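Local coordinates for protein YrdA (Escherichia coli, PDB 3TIO), which binds zinc and is a homologue of the gamma-class carbonic anhydrases, whose activity it may or may not share, at residues 3-8 with 25-30; 58-63 with 88-93; 99-104 with 117-122; 128-133 with 144-149. The protein carries 1 engineered substitution. All coordinates share one frame; numbering follows the deposited sequence.

Interaction 1: 3-8 with 25-30; sequences VLHPYR and VVIGDV. Engineered in segment 3-8: His5 (natural residue Arg).
Leu4 and His5 pair in parallel register with Val26 and Ile27, forming the first rung of a left-handed beta-helix, the fold of the gamma-class carbonic anhydrases, in which 4-5 is the outermost strand of its sheet within this chain. The tight part is the backbone ladder, where three bonds define the pairing: Val26 N to Val3 O, His5 N to Val26 O at 2.8 Å, and Gly28 N to His5 O. On one face Leu4 and Val26 run side by side and point the same way. Leu4 CD2 reaches Val26 CB at 3.8 Å, and Ile20 and Phe11 add to this apolar patch. On the opposite face of the sheet lie His5, an engineered residue, and Ile27, with His5 CB 4.1 Å from Ile27 CG1. The solvent side begins with the partly exposed imidazole, oblique to its neighbours with His5 CD2 3.8 Å from Val25 CG1, and continues to Pro6, which is exposed. Tyr7 returns to cover, but with CG anti to the backbone N (chi1 177°) its ring swings away from 25-30 towards the second subunit, where OH bonds Glu173 and the ring meets that of Tyr174. Its base stays behind, at the close corner where the chain turns: Tyr7 CB lies 3.8 Å from Gly28 CA, and a beta carbon on that glycine, whose phi is 75°, would crowd Tyr7 CB.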
loop_
_atom_site.group_PDB
_atom_site.type_symbol
_atom_site.label_atom_id
_atom_site.label_comp_id
_atom_site.label_asym_id
_atom_site.label_seq_id
_atom_site.Cartn_x
_atom_site.Cartn_y
_atom_site.Cartn_z
ATOM N N VAL A 3 -17.760 -2.985 -9.892
ATOM C CA VAL A 3 -16.784 -2.149 -9.205
ATOM C C VAL A 3 -17.433 -0.980 -8.468
ATOM O O VAL A 3 -16.819 -0.377 -7.586
ATOM C CB VAL A 3 -15.736 -1.600 -10.195
ATOM C CG1 VAL A 3 -14.951 -2.754 -10.807
ATOM C CG2 VAL A 3 -16.423 -0.792 -11.285
ATOM N N LEU A 4 -18.675 -0.665 -8.828
ATOM C CA LEU A 4 -19.399 0.431 -8.192
ATOM C C LEU A 4 -20.322 -0.109 -7.107
ATOM O O LEU A 4 -21.080 -1.054 -7.334
ATOM C CB LEU A 4 -20.214 1.204 -9.233
ATOM C CG LEU A 4 -19.430 1.770 -10.421
ATOM C CD1 LEU A 4 -20.384 2.470 -11.379
ATOM C CD2 LEU A 4 -18.360 2.734 -9.929
ATOM N N HIS A 5 -20.256 0.495 -5.926
ATOM C CA HIS A 5 -21.070 0.061 -4.800
ATOM C C HIS A 5 -21.749 1.237 -4.124
ATOM O O HIS A 5 -21.174 2.317 -4.004
ATOM C CB HIS A 5 -20.199 -0.669 -3.780
ATOM C CG HIS A 5 -19.409 -1.798 -4.360
ATOM N ND1 HIS A 5 -19.982 -2.996 -4.727
ATOM C CD2 HIS A 5 -18.092 -1.903 -4.654
ATOM C CE1 HIS A 5 -19.050 -3.793 -5.221
ATOM N NE2 HIS A 5 -17.894 -3.153 -5.189
ATOM N N PRO A 6 -22.993 1.046 -3.676
ATOM C CA PRO A 6 -23.679 2.153 -3.016
ATOM C C PRO A 6 -23.429 2.163 -1.512
ATOM O O PRO A 6 -23.088 1.142 -0.917
ATOM C CB PRO A 6 -25.140 1.879 -3.342
ATOM C CG PRO A 6 -25.196 0.386 -3.248
ATOM C CD PRO A 6 -23.936 -0.044 -3.989
ATOM N N TYR A 7 -23.570 3.337 -0.911
ATOM C CA TYR A 7 -23.441 3.486 0.530
ATOM C C TYR A 7 -24.771 4.132 0.876
ATOM O O TYR A 7 -24.947 5.338 0.694
ATOM C CB TYR A 7 -22.295 4.422 0.911
ATOM C CG TYR A 7 -22.190 4.632 2.406
ATOM C CD1 TYR A 7 -21.810 3.592 3.250
ATOM C CD2 TYR A 7 -22.501 5.864 2.978
ATOM C CE1 TYR A 7 -21.742 3.772 4.631
ATOM C CE2 TYR A 7 -22.436 6.056 4.354
ATOM C CZ TYR A 7 -22.056 5.007 5.174
ATOM O OH TYR A 7 -21.990 5.194 6.533
ATOM N N ARG A 8 -25.708 3.318 1.352
ATOM C CA ARG A 8 -27.049 3.792 1.669
ATOM C C ARG A 8 -27.645 4.146 0.309
ATOM O O ARG A 8 -27.655 3.305 -0.591
ATOM C CB ARG A 8 -26.985 5.012 2.595
ATOM C CG ARG A 8 -26.177 4.743 3.859
ATOM C CD ARG A 8 -26.102 5.947 4.786
ATOM N NE ARG A 8 -27.368 6.207 5.465
ATOM C CZ ARG A 8 -27.523 7.114 6.424
ATOM N NH1 ARG A 8 -26.491 7.849 6.816
ATOM N NH2 ARG A 8 -28.709 7.286 6.991
ATOM N N VAL A 25 -12.382 -0.843 -6.278
ATOM C CA VAL A 25 -13.573 -0.685 -5.457
ATOM C C VAL A 25 -13.940 0.786 -5.292
ATOM O O VAL A 25 -13.171 1.558 -4.730
ATOM C CB VAL A 25 -13.320 -1.299 -4.057
ATOM C CG1 VAL A 25 -14.588 -1.262 -3.224
ATOM C CG2 VAL A 25 -12.801 -2.726 -4.201
ATOM N N VAL A 26 -15.117 1.164 -5.785
ATOM C CA VAL A 26 -15.599 2.539 -5.694
ATOM C C VAL A 26 -16.911 2.498 -4.912
ATOM O O VAL A 26 -17.901 1.911 -5.361
ATOM C CB VAL A 26 -15.816 3.142 -7.099
ATOM C CG1 VAL A 26 -16.243 4.598 -6.987
ATOM C CG2 VAL A 26 -14.531 3.038 -7.906
ATOM N N ILE A 27 -16.906 3.130 -3.745
ATOM C CA ILE A 27 -18.050 3.115 -2.841
ATOM C C ILE A 27 -18.675 4.469 -2.521
ATOM O O ILE A 27 -17.976 5.433 -2.219
ATOM C CB ILE A 27 -17.635 2.473 -1.499
ATOM C CG1 ILE A 27 -17.147 1.042 -1.734
ATOM C CG2 ILE A 27 -18.789 2.520 -0.510
ATOM C CD1 ILE A 27 -16.316 0.486 -0.588
ATOM N N GLY A 28 -20.002 4.521 -2.586
ATOM C CA GLY A 28 -20.724 5.734 -2.241
ATOM C C GLY A 28 -20.748 6.915 -3.189
ATOM O O GLY A 28 -20.800 6.765 -4.410
ATOM N N ASP A 29 -20.712 8.107 -2.601
ATOM C CA ASP A 29 -20.766 9.349 -3.361
ATOM C C ASP A 29 -19.418 9.715 -3.958
ATOM O O ASP A 29 -18.687 10.549 -3.419
ATOM C CB ASP A 29 -21.266 10.492 -2.471
ATOM C CG ASP A 29 -21.726 11.697 -3.272
ATOM O OD1 ASP A 29 -21.451 11.751 -4.489
ATOM O OD2 ASP A 29 -22.360 12.599 -2.682
ATOM N N VAL A 30 -19.103 9.077 -5.077
ATOM C CA VAL A 30 -17.861 9.324 -5.787
ATOM C C VAL A 30 -18.234 9.835 -7.167
ATOM O O VAL A 30 -18.900 9.144 -7.941
ATOM C CB VAL A 30 -17.027 8.037 -5.915
ATOM C CG1 VAL A 30 -15.768 8.309 -6.725
ATOM C CG2 VAL A 30 -16.667 7.525 -4.534
#

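Interaction 2: 58-63 with 88-93; sequences NIQDGS and VGHKVM. With ZN (zinc ion), chain I; PO4 (phosphate ion), chain H.
The backbones pair in parallel at Ile59 and Val88, through Val88 N to Asn58 O and Gln60 N to Val88 O, and then both turn in type II beta turns, 60-63 and 89-92, linked by Lys91 N to Asp61 O at 2.8 Å. Below the turns Ile59 CD1 packs on Val88 CG2 at 3.5 Å. Ser63 OG donates to Gln60 O within its own turn and accepts from Val92 N of the other at 3.3 Å, so one hydroxyl ties the two together. The His90 imidazole meets a different partner at each nitrogen and over one face. NE2 binds the zinc ion at 2.1 Å; Asp61 OD1 sits at the edge in the ring plane, 2.9 Å from His90 ND1 in a weak, bent bond, and also pairs with Arg45 of the third subunit. Gln60 OE1 stands over one ring face, the amide turned 85° from the imidazole. The Gln60 amide is held at both ends: NE2 donates to Asn58 OD1 at 3.1 Å, and OE1 takes a water that also accepts from His90 N. An alanine in place of Gln60 would probably leave that ring face without its oxygen, and Asn58 OD1 and the water without their amide partner. Lys91 NZ reaches a phosphate, probably from the crystallisation liquor, and Gly62 O of the third subunit. His66, His69 and His95 of that subunit complete a four-histidine zinc shell; a histidine-bound zinc between subunits is characteristic of trimeric gamma-class carbonic anhydrases, where three histidines and water are usual.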
loop_
_atom_site.group_PDB
_atom_site.type_symbol
_atom_site.label_atom_id
_atom_site.label_comp_id
_atom_site.label_asym_id
_atom_site.label_seq_id
_atom_site.Cartn_x
_atom_site.Cartn_y
_atom_site.Cartn_z
ATOM N N ASN A 58 -5.999 10.778 -13.585
ATOM C CA ASN A 58 -5.743 9.363 -13.394
ATOM C C ASN A 58 -5.438 9.039 -11.937
ATOM O O ASN A 58 -4.765 9.801 -11.242
ATOM C CB ASN A 58 -4.591 8.899 -14.304
ATOM C CG ASN A 58 -3.293 9.649 -14.057
ATOM O OD1 ASN A 58 -2.524 9.308 -13.157
ATOM N ND2 ASN A 58 -3.040 10.678 -14.859
ATOM N N ILE A 59 -5.991 7.925 -11.472
ATOM C CA ILE A 59 -5.764 7.445 -10.113
ATOM C C ILE A 59 -5.078 6.105 -10.343
ATOM O O ILE A 59 -5.723 5.103 -10.658
ATOM C CB ILE A 59 -7.086 7.234 -9.344
ATOM C CG1 ILE A 59 -7.909 8.535 -9.336
ATOM C CG2 ILE A 59 -6.783 6.778 -7.922
ATOM C CD1 ILE A 59 -7.174 9.748 -8.778
ATOM N N GLN A 60 -3.757 6.098 -10.191
ATOM C CA GLN A 60 -2.968 4.903 -10.461
ATOM C C GLN A 60 -3.048 3.744 -9.469
ATOM O O GLN A 60 -3.490 3.904 -8.329
ATOM C CB GLN A 60 -1.521 5.322 -10.719
ATOM C CG GLN A 60 -1.411 6.148 -11.999
ATOM C CD GLN A 60 -0.010 6.636 -12.271
ATOM O OE1 GLN A 60 0.930 5.848 -12.321
ATOM N NE2 GLN A 60 0.139 7.941 -12.458
ATOM N N ASP A 61 -2.610 2.581 -9.952
ATOM C CA ASP A 61 -2.642 1.307 -9.234
ATOM C C ASP A 61 -2.312 1.349 -7.751
ATOM O O ASP A 61 -1.290 1.894 -7.352
ATOM C CB ASP A 61 -1.676 0.299 -9.881
ATOM C CG ASP A 61 -1.621 0.407 -11.388
ATOM O OD1 ASP A 61 -1.264 1.492 -11.891
ATOM O OD2 ASP A 61 -1.913 -0.602 -12.066
ATOM N N GLY A 62 -3.182 0.745 -6.945
ATOM C CA GLY A 62 -2.944 0.663 -5.514
ATOM C C GLY A 62 -3.212 1.889 -4.670
ATOM O O GLY A 62 -2.912 1.887 -3.475
ATOM N N SER A 63 -3.762 2.939 -5.271
ATOM C CA SER A 63 -4.052 4.145 -4.510
ATOM C C SER A 63 -5.247 3.915 -3.591
ATOM O O SER A 63 -6.065 3.031 -3.841
ATOM C CB SER A 63 -4.334 5.315 -5.454
ATOM O OG SER A 63 -3.151 5.710 -6.127
ATOM N N VAL A 88 -2.309 11.050 -10.227
ATOM C CA VAL A 88 -2.139 10.500 -8.888
ATOM C C VAL A 88 -1.367 9.197 -9.054
ATOM O O VAL A 88 -1.896 8.203 -9.555
ATOM C CB VAL A 88 -3.500 10.244 -8.214
ATOM C CG1 VAL A 88 -3.300 9.598 -6.845
ATOM C CG2 VAL A 88 -4.252 11.566 -8.069
ATOM N N GLY A 89 -0.103 9.231 -8.637
ATOM C CA GLY A 89 0.784 8.086 -8.770
ATOM C C GLY A 89 0.370 6.794 -8.092
ATOM O O GLY A 89 -0.554 6.764 -7.286
ATOM N N HIS A 90 1.071 5.714 -8.429
ATOM C CA HIS A 90 0.775 4.410 -7.842
ATOM C C HIS A 90 0.873 4.465 -6.326
ATOM O O HIS A 90 1.719 5.172 -5.773
ATOM C CB HIS A 90 1.782 3.355 -8.302
ATOM C CG HIS A 90 1.955 3.268 -9.784
ATOM N ND1 HIS A 90 1.006 2.724 -10.619
ATOM C CD2 HIS A 90 3.000 3.610 -10.573
ATOM C CE1 HIS A 90 1.460 2.728 -11.859
ATOM N NE2 HIS A 90 2.667 3.260 -11.858
ATOM N N LYS A 91 0.012 3.698 -5.665
ATOM C CA LYS A 91 0.025 3.580 -4.211
ATOM C C LYS A 91 -0.097 4.870 -3.420
ATOM O O LYS A 91 0.349 4.937 -2.274
ATOM C CB LYS A 91 1.301 2.862 -3.758
ATOM C CG LYS A 91 1.326 1.368 -4.013
ATOM C CD LYS A 91 2.624 0.774 -3.482
ATOM C CE LYS A 91 2.578 -0.742 -3.448
ATOM N NZ LYS A 91 1.564 -1.232 -2.479
ATOM N N VAL A 92 -0.690 5.895 -4.012
ATOM C CA VAL A 92 -0.849 7.151 -3.301
ATOM C C VAL A 92 -2.041 7.092 -2.350
ATOM O O VAL A 92 -3.070 6.488 -2.654
ATOM C CB VAL A 92 -1.021 8.328 -4.283
ATOM C CG1 VAL A 92 -1.493 9.576 -3.547
ATOM C CG2 VAL A 92 0.311 8.615 -4.954
ATOM N N MET A 93 -1.872 7.715 -1.190
ATOM C CA MET A 93 -2.896 7.780 -0.155
ATOM C C MET A 93 -3.394 9.220 -0.105
ATOM O O MET A 93 -2.627 10.121 0.228
ATOM C CB MET A 93 -2.276 7.402 1.193
ATOM C CG MET A 93 -3.169 7.578 2.413
ATOM S SD MET A 93 -4.195 6.154 2.755
ATOM C CE MET A 93 -5.835 6.892 2.556
HETATM ZN ZN ZN I . 3.936 3.409 -13.480
HETATM P P PO4 H . 1.279 1.070 0.337
HETATM O O1 PO4 H . 0.200 0.106 -0.270
HETATM O O2 PO4 H . 2.708 0.411 0.202
HETATM O O3 PO4 H . 1.257 2.443 -0.441
HETATM O O4 PO4 H . 0.962 1.327 1.859
HETATM O O HOH W 1 3.017 6.750 -10.763
#

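Interaction 3: 99-104 with 117-122; sequences IGNRVL and VEDDVM
Asp120 meets the guanidinium of Arg102 at its edge, and the two planes are turned 47° against each other. Two nitrogens grip the carboxylate side-on in a salt bridge: Arg102 NE reaches Asp120 OD1 at 2.7 Å on the syn side, and Arg102 NH2 reaches Asp120 OD2 at 3.0 Å from above the carboxylate plane. A bend at chi3 (-59°) brings NE and NH2 round to these oxygens. Asp119 CB approaches the guanidinium obliquely. The Asp119 carboxylate and the Asn101 amide run alongside, their planes only 15° apart, while Asp119 OD1 accepts an almost straight bond from Asn101 N at 2.7 Å. One water joins Asn101 ND2, Arg102 NH2 and, weakly, Asp119 OD2. Asn101 OD1 turns instead to the backbone of Glu84. Backbone bonds continue the ladder on both sides of this corner, Gly100 N to Val117 O and Leu104 N to Val121 O. Inside the coil Val103 CG1 packs on Val117 CG1 at 3.8 Å, whereas Leu104 and Met122 lie on the other face, under Leu160 of helix 154-176. This is a corner between two faces of the left-handed beta-helix, within the hexapeptide-repeat region. Polar side chains thus clasp successive coils outside an apolar interior. With Asp119 OD2 also 4.5 Å from Arg102 NH2, a charge proximity without a directed bond, the positive guanidinium would probably favour the ionised form of both aspartates.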
loop_
_atom_site.group_PDB
_atom_site.type_symbol
_atom_site.label_atom_id
_atom_site.label_comp_id
_atom_site.label_asym_id
_atom_site.label_seq_id
_atom_site.Cartn_x
_atom_site.Cartn_y
_atom_site.Cartn_z
ATOM N N ILE A 99 -6.909 18.996 -4.127
ATOM C CA ILE A 99 -5.851 19.072 -5.120
ATOM C C ILE A 99 -6.367 19.853 -6.316
ATOM O O ILE A 99 -7.462 19.585 -6.811
ATOM C CB ILE A 99 -5.409 17.664 -5.574
ATOM C CG1 ILE A 99 -4.845 16.894 -4.381
ATOM C CG2 ILE A 99 -4.378 17.771 -6.682
ATOM C CD1 ILE A 99 -4.523 15.450 -4.684
ATOM N N GLY A 100 -5.575 20.822 -6.766
ATOM C CA GLY A 100 -5.961 21.644 -7.897
ATOM C C GLY A 100 -5.827 20.949 -9.237
ATOM O O GLY A 100 -5.960 19.730 -9.336
ATOM N N ASN A 101 -5.560 21.737 -10.274
ATOM C CA ASN A 101 -5.411 21.214 -11.624
ATOM C C ASN A 101 -3.946 21.057 -12.005
ATOM O O ASN A 101 -3.086 21.797 -11.525
ATOM C CB ASN A 101 -6.097 22.151 -12.626
ATOM C CG ASN A 101 -7.538 22.436 -12.262
ATOM O OD1 ASN A 101 -8.329 21.520 -12.054
ATOM N ND2 ASN A 101 -7.890 23.719 -12.188
ATOM N N ARG A 102 -3.673 20.088 -12.873
ATOM C CA ARG A 102 -2.321 19.823 -13.352
ATOM C C ARG A 102 -1.335 19.638 -12.205
ATOM O O ARG A 102 -0.387 20.407 -12.046
ATOM C CB ARG A 102 -1.860 20.960 -14.268
ATOM C CG ARG A 102 -2.790 21.202 -15.456
ATOM C CD ARG A 102 -2.295 22.354 -16.322
ATOM N NE ARG A 102 -2.198 23.595 -15.562
ATOM C CZ ARG A 102 -3.241 24.320 -15.170
ATOM N NH1 ARG A 102 -4.473 23.938 -15.476
ATOM N NH2 ARG A 102 -3.052 25.417 -14.450
ATOM N N VAL A 103 -1.587 18.614 -11.400
ATOM C CA VAL A 103 -0.733 18.282 -10.267
ATOM C C VAL A 103 -0.281 16.841 -10.429
ATOM O O VAL A 103 -1.055 15.988 -10.855
ATOM C CB VAL A 103 -1.494 18.397 -8.926
ATOM C CG1 VAL A 103 -0.625 17.879 -7.777
ATOM C CG2 VAL A 103 -1.889 19.844 -8.679
ATOM N N LEU A 104 0.977 16.579 -10.108
ATOM C CA LEU A 104 1.495 15.223 -10.180
ATOM C C LEU A 104 1.859 14.822 -8.757
ATOM O O LEU A 104 2.701 15.463 -8.117
ATOM C CB LEU A 104 2.725 15.150 -11.091
ATOM C CG LEU A 104 3.228 13.732 -11.388
ATOM C CD1 LEU A 104 3.970 13.711 -12.718
ATOM C CD2 LEU A 104 4.125 13.253 -10.256
ATOM N N VAL A 117 -3.352 21.540 -2.344
ATOM C CA VAL A 117 -2.313 21.598 -3.360
ATOM C C VAL A 117 -2.808 22.464 -4.513
ATOM O O VAL A 117 -3.786 22.129 -5.175
ATOM C CB VAL A 117 -1.963 20.192 -3.886
ATOM C CG1 VAL A 117 -0.782 20.277 -4.852
ATOM C CG2 VAL A 117 -1.635 19.269 -2.717
ATOM N N GLU A 118 -2.132 23.585 -4.745
ATOM C CA GLU A 118 -2.520 24.491 -5.820
ATOM C C GLU A 118 -2.151 23.912 -7.185
ATOM O O GLU A 118 -1.525 22.858 -7.274
ATOM C CB GLU A 118 -1.854 25.853 -5.616
ATOM C CG GLU A 118 -2.020 26.390 -4.199
ATOM C CD GLU A 118 -1.597 27.837 -4.049
ATOM O OE1 GLU A 118 -0.695 28.284 -4.790
ATOM O OE2 GLU A 118 -2.163 28.525 -3.173
ATOM N N ASP A 119 -2.532 24.611 -8.250
ATOM C CA ASP A 119 -2.259 24.136 -9.603
ATOM C C ASP A 119 -0.776 24.096 -9.957
ATOM O O ASP A 119 0.041 24.791 -9.359
ATOM C CB ASP A 119 -2.981 25.010 -10.637
ATOM C CG ASP A 119 -4.416 25.313 -10.257
ATOM O OD1 ASP A 119 -5.122 24.402 -9.784
ATOM O OD2 ASP A 119 -4.843 26.473 -10.447
ATOM N N ASP A 120 -0.448 23.269 -10.949
ATOM C CA ASP A 120 0.916 23.131 -11.445
ATOM C C ASP A 120 1.939 22.870 -10.350
ATOM O O ASP A 120 2.894 23.630 -10.170
ATOM C CB ASP A 120 1.305 24.383 -12.235
ATOM C CG ASP A 120 0.365 24.650 -13.396
ATOM O OD1 ASP A 120 0.180 23.740 -14.223
ATOM O OD2 ASP A 120 -0.189 25.767 -13.481
ATOM N N VAL A 121 1.733 21.781 -9.622
ATOM C CA VAL A 121 2.628 21.398 -8.544
ATOM C C VAL A 121 3.067 19.955 -8.729
ATOM O O VAL A 121 2.318 19.126 -9.243
ATOM C CB VAL A 121 1.932 21.532 -7.169
ATOM C CG1 VAL A 121 2.786 20.898 -6.075
ATOM C CG2 VAL A 121 1.679 23.003 -6.859
ATOM N N MET A 122 4.291 19.665 -8.312
ATOM C CA MET A 122 4.811 18.312 -8.395
ATOM C C MET A 122 5.236 17.892 -6.996
ATOM O O MET A 122 5.918 18.638 -6.293
ATOM C CB MET A 122 6.009 18.242 -9.340
ATOM C CG MET A 122 6.512 16.829 -9.579
ATOM S SD MET A 122 7.886 16.770 -10.736
ATOM C CE MET A 122 7.130 17.550 -12.159
HETATM O O HOH W 2 -6.041 25.796 -13.236
#

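Interaction 4: 128-133 with 144-149; sequences LVPQNK and SPVKQI
Val146 points at segment 128-133 and crosses Val129 and Lys133 obliquely, where the last rung of the left-handed beta-helix meets the strand that leaves it, 146-151, which runs back antiparallel to 139-143. One backbone bond joins the two segments, Val146 N to Leu128 O at 2.9 Å. With chi1 at -66°, Val146 CG2 sits between the backbone N and the carbonyl carbon; both methyls reach Val129 CG2, CG1 at 4.0 Å, and CG2 also meets Lys133 CE at 3.8 Å. The lysine chain, extended as far as CE, thus lays its aliphatic part beside the valine. An alanine at Val146 would probably open a gap between Val129 and Lys133 and leave the lysine methylenes freer to move. Leu128 stands at the other end, its CB 3.5 Å from Ser144 OG, and it also packs on Ala125 of the second subunit. Between these ends two proline rings cross at about a right angle. The peptide bond before Pro145 is cis, and its CA lies close to Leu128 O in a CA-H...O contact. The meeting of the rings is tight for two carbons, Pro130 CG being 3.4 Å from Pro145 CB.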
loop_
_atom_site.group_PDB
_atom_site.type_symbol
_atom_site.label_atom_id
_atom_site.label_comp_id
_atom_site.label_asym_id
_atom_site.label_seq_id
_atom_site.Cartn_x
_atom_site.Cartn_y
_atom_site.Cartn_z
ATOM N N LEU A 128 5.201 13.014 2.225
ATOM C CA LEU A 128 4.085 13.096 3.150
ATOM C C LEU A 128 3.725 14.564 3.319
ATOM O O LEU A 128 4.566 15.383 3.711
ATOM C CB LEU A 128 4.429 12.472 4.507
ATOM C CG LEU A 128 3.232 12.416 5.465
ATOM C CD1 LEU A 128 3.392 11.249 6.428
ATOM C CD2 LEU A 128 3.092 13.731 6.213
ATOM N N VAL A 129 2.482 14.897 2.989
ATOM C CA VAL A 129 1.986 16.263 3.114
ATOM C C VAL A 129 1.129 16.321 4.374
ATOM O O VAL A 129 0.050 15.718 4.435
ATOM C CB VAL A 129 1.130 16.666 1.893
ATOM C CG1 VAL A 129 0.651 18.108 2.042
ATOM C CG2 VAL A 129 1.938 16.498 0.613
ATOM N N PRO A 130 1.604 17.044 5.401
ATOM C CA PRO A 130 0.907 17.197 6.685
ATOM C C PRO A 130 -0.490 17.797 6.574
ATOM O O PRO A 130 -0.827 18.446 5.586
ATOM C CB PRO A 130 1.845 18.105 7.483
ATOM C CG PRO A 130 3.187 17.828 6.892
ATOM C CD PRO A 130 2.886 17.768 5.419
ATOM N N GLN A 131 -1.296 17.587 7.612
ATOM C CA GLN A 131 -2.650 18.118 7.641
ATOM C C GLN A 131 -2.650 19.636 7.487
ATOM O O GLN A 131 -1.810 20.333 8.063
ATOM C CB GLN A 131 -3.342 17.749 8.957
ATOM C CG GLN A 131 -3.501 16.257 9.188
ATOM C CD GLN A 131 -4.248 15.947 10.472
ATOM O OE1 GLN A 131 -5.399 16.349 10.647
ATOM N NE2 GLN A 131 -3.594 15.232 11.380
ATOM N N ASN A 132 -3.591 20.131 6.691
ATOM C CA ASN A 132 -3.758 21.560 6.453
ATOM C C ASN A 132 -2.597 22.293 5.794
ATOM O O ASN A 132 -2.599 23.523 5.748
ATOM C CB ASN A 132 -4.106 22.265 7.764
ATOM C CG ASN A 132 -5.379 21.732 8.386
ATOM O OD1 ASN A 132 -6.432 21.714 7.752
ATOM N ND2 ASN A 132 -5.288 21.295 9.636
ATOM N N LYS A 133 -1.605 21.573 5.283
ATOM C CA LYS A 133 -0.493 22.261 4.637
ATOM C C LYS A 133 -0.876 22.686 3.221
ATOM O O LYS A 133 -1.466 21.912 2.467
ATOM C CB LYS A 133 0.756 21.374 4.586
ATOM C CG LYS A 133 1.970 22.095 3.997
ATOM C CD LYS A 133 3.247 21.283 4.131
ATOM C CE LYS A 133 4.441 22.041 3.559
ATOM N NZ LYS A 133 4.694 23.328 4.271
ATOM N N SER A 144 9.312 13.975 3.817
ATOM C CA SER A 144 8.349 13.517 4.807
ATOM C C SER A 144 8.709 14.130 6.158
ATOM O O SER A 144 9.558 13.603 6.874
ATOM C CB SER A 144 8.377 11.989 4.903
ATOM O OG SER A 144 7.453 11.527 5.873
ATOM N N PRO A 145 8.081 15.263 6.512
ATOM C CA PRO A 145 7.073 15.981 5.727
ATOM C C PRO A 145 7.712 16.738 4.569
ATOM O O PRO A 145 8.917 16.997 4.574
ATOM C CB PRO A 145 6.450 16.915 6.753
ATOM C CG PRO A 145 7.629 17.278 7.597
ATOM C CD PRO A 145 8.306 15.939 7.803
ATOM N N VAL A 146 6.903 17.104 3.583
ATOM C CA VAL A 146 7.422 17.814 2.423
ATOM C C VAL A 146 7.960 19.201 2.727
ATOM O O VAL A 146 7.528 19.871 3.663
ATOM C CB VAL A 146 6.354 17.979 1.311
ATOM C CG1 VAL A 146 5.980 16.628 0.739
ATOM C CG2 VAL A 146 5.129 18.699 1.857
ATOM N N LYS A 147 8.922 19.607 1.909
ATOM C CA LYS A 147 9.531 20.923 1.992
ATOM C C LYS A 147 9.481 21.458 0.570
ATOM O O LYS A 147 9.529 20.683 -0.389
ATOM C CB LYS A 147 10.992 20.833 2.444
ATOM C CG LYS A 147 11.194 20.401 3.884
ATOM C CD LYS A 147 12.673 20.382 4.239
ATOM C CE LYS A 147 12.892 20.024 5.700
ATOM N NZ LYS A 147 14.338 20.043 6.061
ATOM N N GLN A 148 9.364 22.773 0.435
ATOM C CA GLN A 148 9.346 23.395 -0.880
ATOM C C GLN A 148 10.793 23.324 -1.357
ATOM O O GLN A 148 11.688 23.889 -0.726
ATOM C CB GLN A 148 8.891 24.848 -0.768
ATOM C CG GLN A 148 8.592 25.513 -2.101
ATOM C CD GLN A 148 8.083 26.929 -1.938
ATOM O OE1 GLN A 148 8.842 27.837 -1.600
ATOM N NE2 GLN A 148 6.792 27.121 -2.166
ATOM N N ILE A 149 11.025 22.619 -2.458
ATOM C CA ILE A 149 12.376 22.453 -2.978
ATOM C C ILE A 149 12.820 23.546 -3.942
ATOM O O ILE A 149 13.846 24.196 -3.725
ATOM C CB ILE A 149 12.523 21.091 -3.692
ATOM C CG1 ILE A 149 12.073 19.964 -2.760
ATOM C CG2 ILE A 149 13.971 20.871 -4.116
ATOM C CD1 ILE A 149 12.880 19.861 -1.479
#

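How the interactions relate
From the N terminus, interaction 1 closes the first loop, bringing 25-30 back beside 3-8 after one coil. Interaction 2 closes a longer one, 24 residues between its segments, and interactions 3 and 4 close loops of 12 and 10. All four follow in series; none nests within or crosses another. Interactions 1 and 4 reach the same parallel sheet near its opposite ends, their centres about 30 Å apart, while interactions 2, 3 and 4 share the mixed sheet. Interactions 3 and 4 are the closest pair, centres about 14 Å apart. Interactions 1, 2 and 4 also touch neighbouring subunits, whereas interaction 3 faces helix 154-176 of its own chain.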